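Local coordinates for protein probable porin (Pseudomonas aeruginosa, PDB 2Y0H) that probably forms an outer-membrane channel of the OprD porin family, an 18-stranded beta barrel through which small solutes would cross the membrane, at residues G210-L215 and R224-Y229; L200-R205 and G233-A238. One frame throughout, in Å; residues are numbered along the deposited sequence.

How the contacts relate
Both contacts pair strand 204-216 with strand 221-234, neighbours in the barrel wall, and contact 1 is nested along the chain inside the loop that contact 2 closes; their centres lie about 28 Å apart. Contact 1 belongs to the regular part of the hairpin, a surface contact in which backbone bonds do most of the holding, with L211, L227, H213 and S225 on one side of the sheet, and R224, D226 and R228 with L212 and T214 on the other. Contact 2 sits at the far end of the hairpin, among loops. It is partly buried, and there carboxylates gripping backbone N-H groups and an arginine take over from the regular ladder.

Contact 1 of 2, residues G210-L215 and R224-Y229; sequences GLLHTL and RSDLRY
R224, on the second strand of this antiparallel beta hairpin in the porin barrel wall, lays its guanidinium over L212. With CG anti to the backbone N (chi1 -178°) and the chain extended as far as NE, the flat group reaches the leucine's branches: L212 CD1 lies over the centre of one face, 3.7 Å from R224 CZ, while CD2 approaches NH2. A water in the guanidinium plane accepts from R224 NH1 and is hydrogen-bonded to T214 OG1, tying together two side chains of the non-hydrogen-bonded pair T214-R224.

S225 follows, in a hydrogen-bonded pair with H213. S225 N donates to H213 O at 2.7 Å, a short and nearly straight bond, and S225 O takes the N-H of H213 in return. A second water sits beside this pair, giving a hydrogen to H213 O and bonding to H213 ND1 and to S225 OG, 2.7 Å from the last; it therefore links both side chains to the backbone rung.

D226 stands across from L212 and touches L212 CD1 through its CB. Its carboxylate turns along its own strand to R228, which grips it side-on through NE and NH2; the same arginine makes a cation-pi contact with Y284. On its other side strand 204-216 is paired with strand 191-200, where L212 touches S192.

L227 is on the opposite side of the sheet from this charged row, paired with L211, the two CB atoms 4.2 Å apart. A bound C8E detergent molecule lies about 5 Å from the L227 side chain, consistent with a membrane-facing surface. At R228 the partner is G210, without a side chain, whose CA lies 3.3 Å from L227 O in a CA-H...O contact.

Contact 2 of 2, residues L200-R205 and G233-A238; sequences LKDIYR and GEDGAA
D235 reaches across to R205 and D202 at the end of the hairpin of strands 204-216 and 221-234, beside the turn from strand 191-200, where I203 and Y204 face L200 in a classic beta bulge. This buried carboxylate is the tight part of the contact. With CG anti to the backbone N (chi1 176°), D235 CB packs 3.5 Å from Y204 C and the two oxygens divide their work. OD2 uses its anti lone pair to accept from D202 N at 2.7 Å. OD1 forms a salt bridge with R205 NE at 2.8 Å, weak as a hydrogen bond because the N-H is badly bent from OD1 (128°); Q199 NE2 gives OD1 a further hydrogen bond. D202 OD1 and D235 OD2 are 4.5 Å apart; the charge of R205 beside D235 would probably offset some of the repulsion. D235 N makes only a weak bond to I203 O. Next along the strands, R205 and G233 form a regular rung, bonded in both directions, R205 N to G233 O being nearly straight at 172°.

The other side is looser and more exposed, at G236 and A237. A water accepts from G236 N and, weakly, from R205 NH2. The chain folds through a type II' turn from D235 to A238, with G236 at positive phi and its CA against D202 OD1. That same oxygen closes the contact: A237 N donates to D202 OD1 at 2.9 Å, arriving from above the carboxylate plane.

Contact 1 of 2, residues G210-L215 and R224-Y229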
# COMPACT_ATOMS: atom_id res chain seq x y z
N GLY A 210 -15.09 -4.69 4.04
CA GLY A 210 -14.12 -5.28 4.94
C GLY A 210 -14.70 -5.49 6.32
O GLY A 210 -15.44 -4.66 6.84
N LEU A 211 -14.34 -6.61 6.92
CA LEU A 211 -14.81 -6.95 8.25
C LEU A 211 -13.59 -7.30 9.08
O LEU A 211 -12.91 -8.30 8.80
CB LEU A 211 -15.76 -8.14 8.16
CG LEU A 211 -17.00 -8.15 9.05
CD1 LEU A 211 -17.96 -9.23 8.58
CD2 LEU A 211 -16.60 -8.38 10.49
N LEU A 212 -13.28 -6.47 10.07
CA LEU A 212 -12.13 -6.72 10.93
C LEU A 212 -12.54 -7.15 12.34
O LEU A 212 -13.13 -6.38 13.10
CB LEU A 212 -11.22 -5.48 10.98
CG LEU A 212 -10.00 -5.65 11.88
CD1 LEU A 212 -9.15 -6.82 11.38
CD2 LEU A 212 -9.19 -4.35 11.94
N HIS A 213 -12.23 -8.40 12.68
CA HIS A 213 -12.55 -8.93 14.01
C HIS A 213 -11.30 -9.35 14.79
O HIS A 213 -10.49 -10.16 14.32
CB HIS A 213 -13.54 -10.09 13.93
CG HIS A 213 -13.96 -10.60 15.28
ND1 HIS A 213 -13.53 -11.79 15.80
CD2 HIS A 213 -14.77 -10.04 16.21
CE1 HIS A 213 -14.05 -11.96 17.00
NE2 HIS A 213 -14.81 -10.91 17.28
N THR A 214 -11.15 -8.80 15.99
CA THR A 214 -10.06 -9.17 16.88
C THR A 214 -10.65 -9.87 18.12
O THR A 214 -11.48 -9.31 18.84
CB THR A 214 -9.20 -7.96 17.29
OG1 THR A 214 -8.55 -7.41 16.14
CG2 THR A 214 -8.12 -8.37 18.28
N LEU A 215 -10.22 -11.11 18.34
CA LEU A 215 -10.72 -11.94 19.42
C LEU A 215 -9.59 -12.17 20.42
O LEU A 215 -8.60 -12.81 20.10
CB LEU A 215 -11.21 -13.29 18.87
CG LEU A 215 -11.65 -14.37 19.88
CD1 LEU A 215 -12.98 -13.99 20.53
CD2 LEU A 215 -11.75 -15.76 19.24
N ARG A 224 -6.69 -12.32 15.03
CA ARG A 224 -7.13 -11.26 14.14
C ARG A 224 -7.67 -11.88 12.85
O ARG A 224 -6.95 -12.57 12.13
CB ARG A 224 -5.97 -10.31 13.85
CG ARG A 224 -6.30 -9.12 12.96
CD ARG A 224 -5.02 -8.40 12.62
NE ARG A 224 -5.18 -7.28 11.68
CZ ARG A 224 -5.54 -6.06 12.05
NH1 ARG A 224 -5.81 -5.79 13.32
NH2 ARG A 224 -5.65 -5.10 11.13
N SER A 225 -8.96 -11.64 12.59
CA SER A 225 -9.61 -12.04 11.34
C SER A 225 -9.87 -10.80 10.47
O SER A 225 -10.63 -9.91 10.85
CB SER A 225 -10.92 -12.78 11.62
OG SER A 225 -10.68 -13.92 12.43
N ASP A 226 -9.23 -10.78 9.31
CA ASP A 226 -9.25 -9.63 8.40
C ASP A 226 -9.86 -10.14 7.09
O ASP A 226 -9.18 -10.80 6.31
CB ASP A 226 -7.81 -9.14 8.18
CG ASP A 226 -7.71 -7.85 7.36
OD1 ASP A 226 -8.67 -7.42 6.70
OD2 ASP A 226 -6.61 -7.28 7.35
N LEU A 227 -11.15 -9.88 6.91
CA LEU A 227 -11.91 -10.40 5.77
C LEU A 227 -12.17 -9.26 4.79
O LEU A 227 -12.54 -8.15 5.20
CB LEU A 227 -13.25 -10.97 6.23
CG LEU A 227 -13.32 -11.96 7.40
CD1 LEU A 227 -14.75 -12.52 7.56
CD2 LEU A 227 -12.32 -13.09 7.26
N ARG A 228 -11.97 -9.51 3.50
CA ARG A 228 -12.09 -8.44 2.50
C ARG A 228 -12.80 -8.90 1.23
O ARG A 228 -12.58 -10.01 0.74
CB ARG A 228 -10.71 -7.89 2.12
CG ARG A 228 -9.94 -7.31 3.27
CD ARG A 228 -8.57 -6.81 2.83
NE ARG A 228 -7.71 -6.58 3.98
CZ ARG A 228 -6.44 -6.21 3.90
NH1 ARG A 228 -5.88 -6.02 2.71
NH2 ARG A 228 -5.73 -6.04 5.01
N TYR A 229 -13.62 -8.02 0.67
CA TYR A 229 -14.32 -8.33 -0.57
C TYR A 229 -14.35 -7.12 -1.49
O TYR A 229 -14.72 -6.01 -1.08
CB TYR A 229 -15.73 -8.85 -0.29
CG TYR A 229 -16.55 -9.15 -1.54
CD1 TYR A 229 -16.25 -10.23 -2.36
CD2 TYR A 229 -17.65 -8.36 -1.88
CE1 TYR A 229 -17.00 -10.50 -3.50
CE2 TYR A 229 -18.41 -8.63 -3.01
CZ TYR A 229 -18.08 -9.70 -3.82
OH TYR A 229 -18.84 -9.97 -4.94
O HOH W 1 -10.95 -13.01 15.00
O HOH W 2 -5.91 -7.21 15.67

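Contact 2 of 2, residues L200-R205 and G233-A238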
# COMPACT_ATOMS: atom_id res chain seq x y z
N LEU A 200 -13.08 5.19 -11.19
CA LEU A 200 -12.24 5.87 -12.15
C LEU A 200 -13.17 6.19 -13.30
O LEU A 200 -13.53 5.30 -14.07
CB LEU A 200 -11.12 4.96 -12.65
CG LEU A 200 -9.74 5.60 -12.90
CD1 LEU A 200 -8.89 4.79 -13.88
CD2 LEU A 200 -9.85 7.04 -13.31
N LYS A 201 -13.59 7.45 -13.38
CA LYS A 201 -14.65 7.87 -14.30
C LYS A 201 -14.46 7.36 -15.73
O LYS A 201 -13.40 7.54 -16.32
CB LYS A 201 -14.80 9.38 -14.31
CG LYS A 201 -16.13 9.84 -14.93
CD LYS A 201 -16.20 11.35 -15.12
CE LYS A 201 -17.60 11.79 -15.58
NZ LYS A 201 -18.06 11.06 -16.81
N ASP A 202 -15.49 6.72 -16.25
CA ASP A 202 -15.46 6.11 -17.58
C ASP A 202 -14.56 4.88 -17.78
O ASP A 202 -14.43 4.38 -18.89
CB ASP A 202 -15.15 7.15 -18.66
CG ASP A 202 -16.34 8.02 -18.94
OD1 ASP A 202 -17.47 7.50 -18.84
OD2 ASP A 202 -16.13 9.22 -19.23
N ILE A 203 -13.97 4.38 -16.71
CA ILE A 203 -13.13 3.19 -16.82
C ILE A 203 -13.61 2.04 -15.94
O ILE A 203 -14.00 0.99 -16.45
CB ILE A 203 -11.64 3.52 -16.56
CG1 ILE A 203 -11.14 4.45 -17.66
CG2 ILE A 203 -10.79 2.23 -16.50
CD1 ILE A 203 -9.71 4.95 -17.48
N TYR A 204 -13.62 2.24 -14.62
CA TYR A 204 -14.12 1.22 -13.71
C TYR A 204 -14.73 1.76 -12.42
O TYR A 204 -14.51 2.91 -12.03
CB TYR A 204 -13.04 0.16 -13.41
CG TYR A 204 -12.00 0.56 -12.37
CD1 TYR A 204 -10.87 1.30 -12.73
CD2 TYR A 204 -12.14 0.19 -11.04
CE1 TYR A 204 -9.91 1.64 -11.80
CE2 TYR A 204 -11.18 0.53 -10.09
CZ TYR A 204 -10.08 1.26 -10.48
OH TYR A 204 -9.13 1.59 -9.54
N ARG A 205 -15.52 0.89 -11.78
CA ARG A 205 -16.15 1.11 -10.48
C ARG A 205 -15.74 -0.05 -9.58
O ARG A 205 -15.67 -1.18 -10.04
CB ARG A 205 -17.68 0.99 -10.59
CG ARG A 205 -18.41 2.14 -11.17
CD ARG A 205 -19.90 1.79 -11.28
NE ARG A 205 -20.57 2.84 -12.04
CZ ARG A 205 -21.67 3.48 -11.65
NH1 ARG A 205 -22.27 3.16 -10.51
NH2 ARG A 205 -22.17 4.43 -12.42
N GLY A 233 -16.40 -3.54 -11.65
CA GLY A 233 -17.00 -3.60 -12.97
C GLY A 233 -16.65 -2.35 -13.76
O GLY A 233 -15.93 -1.47 -13.27
N GLU A 234 -17.16 -2.27 -14.97
CA GLU A 234 -16.85 -1.14 -15.84
C GLU A 234 -17.62 0.08 -15.35
O GLU A 234 -18.55 -0.04 -14.56
CB GLU A 234 -17.23 -1.45 -17.29
CG GLU A 234 -18.73 -1.47 -17.55
CD GLU A 234 -19.04 -1.89 -18.97
OE1 GLU A 234 -18.48 -2.93 -19.40
OE2 GLU A 234 -19.82 -1.19 -19.66
N ASP A 235 -17.22 1.25 -15.83
CA ASP A 235 -17.95 2.47 -15.51
C ASP A 235 -18.11 3.31 -16.77
O ASP A 235 -17.18 3.42 -17.57
CB ASP A 235 -17.21 3.26 -14.44
CG ASP A 235 -17.88 4.60 -14.14
OD1 ASP A 235 -18.78 4.63 -13.28
OD2 ASP A 235 -17.51 5.61 -14.76
N GLY A 236 -19.29 3.92 -16.93
CA GLY A 236 -19.52 4.89 -17.98
C GLY A 236 -19.25 4.36 -19.38
O GLY A 236 -19.70 3.27 -19.73
N ALA A 237 -18.49 5.12 -20.17
CA ALA A 237 -18.16 4.72 -21.54
C ALA A 237 -17.26 3.49 -21.57
O ALA A 237 -17.12 2.85 -22.61
CB ALA A 237 -17.52 5.86 -22.30
N ALA A 238 -16.67 3.15 -20.43
CA ALA A 238 -15.82 1.96 -20.35
C ALA A 238 -14.73 1.99 -21.42
O ALA A 238 -14.60 1.07 -22.22
CB ALA A 238 -16.68 0.70 -20.47
O HOH W 3 -21.85 3.60 -15.42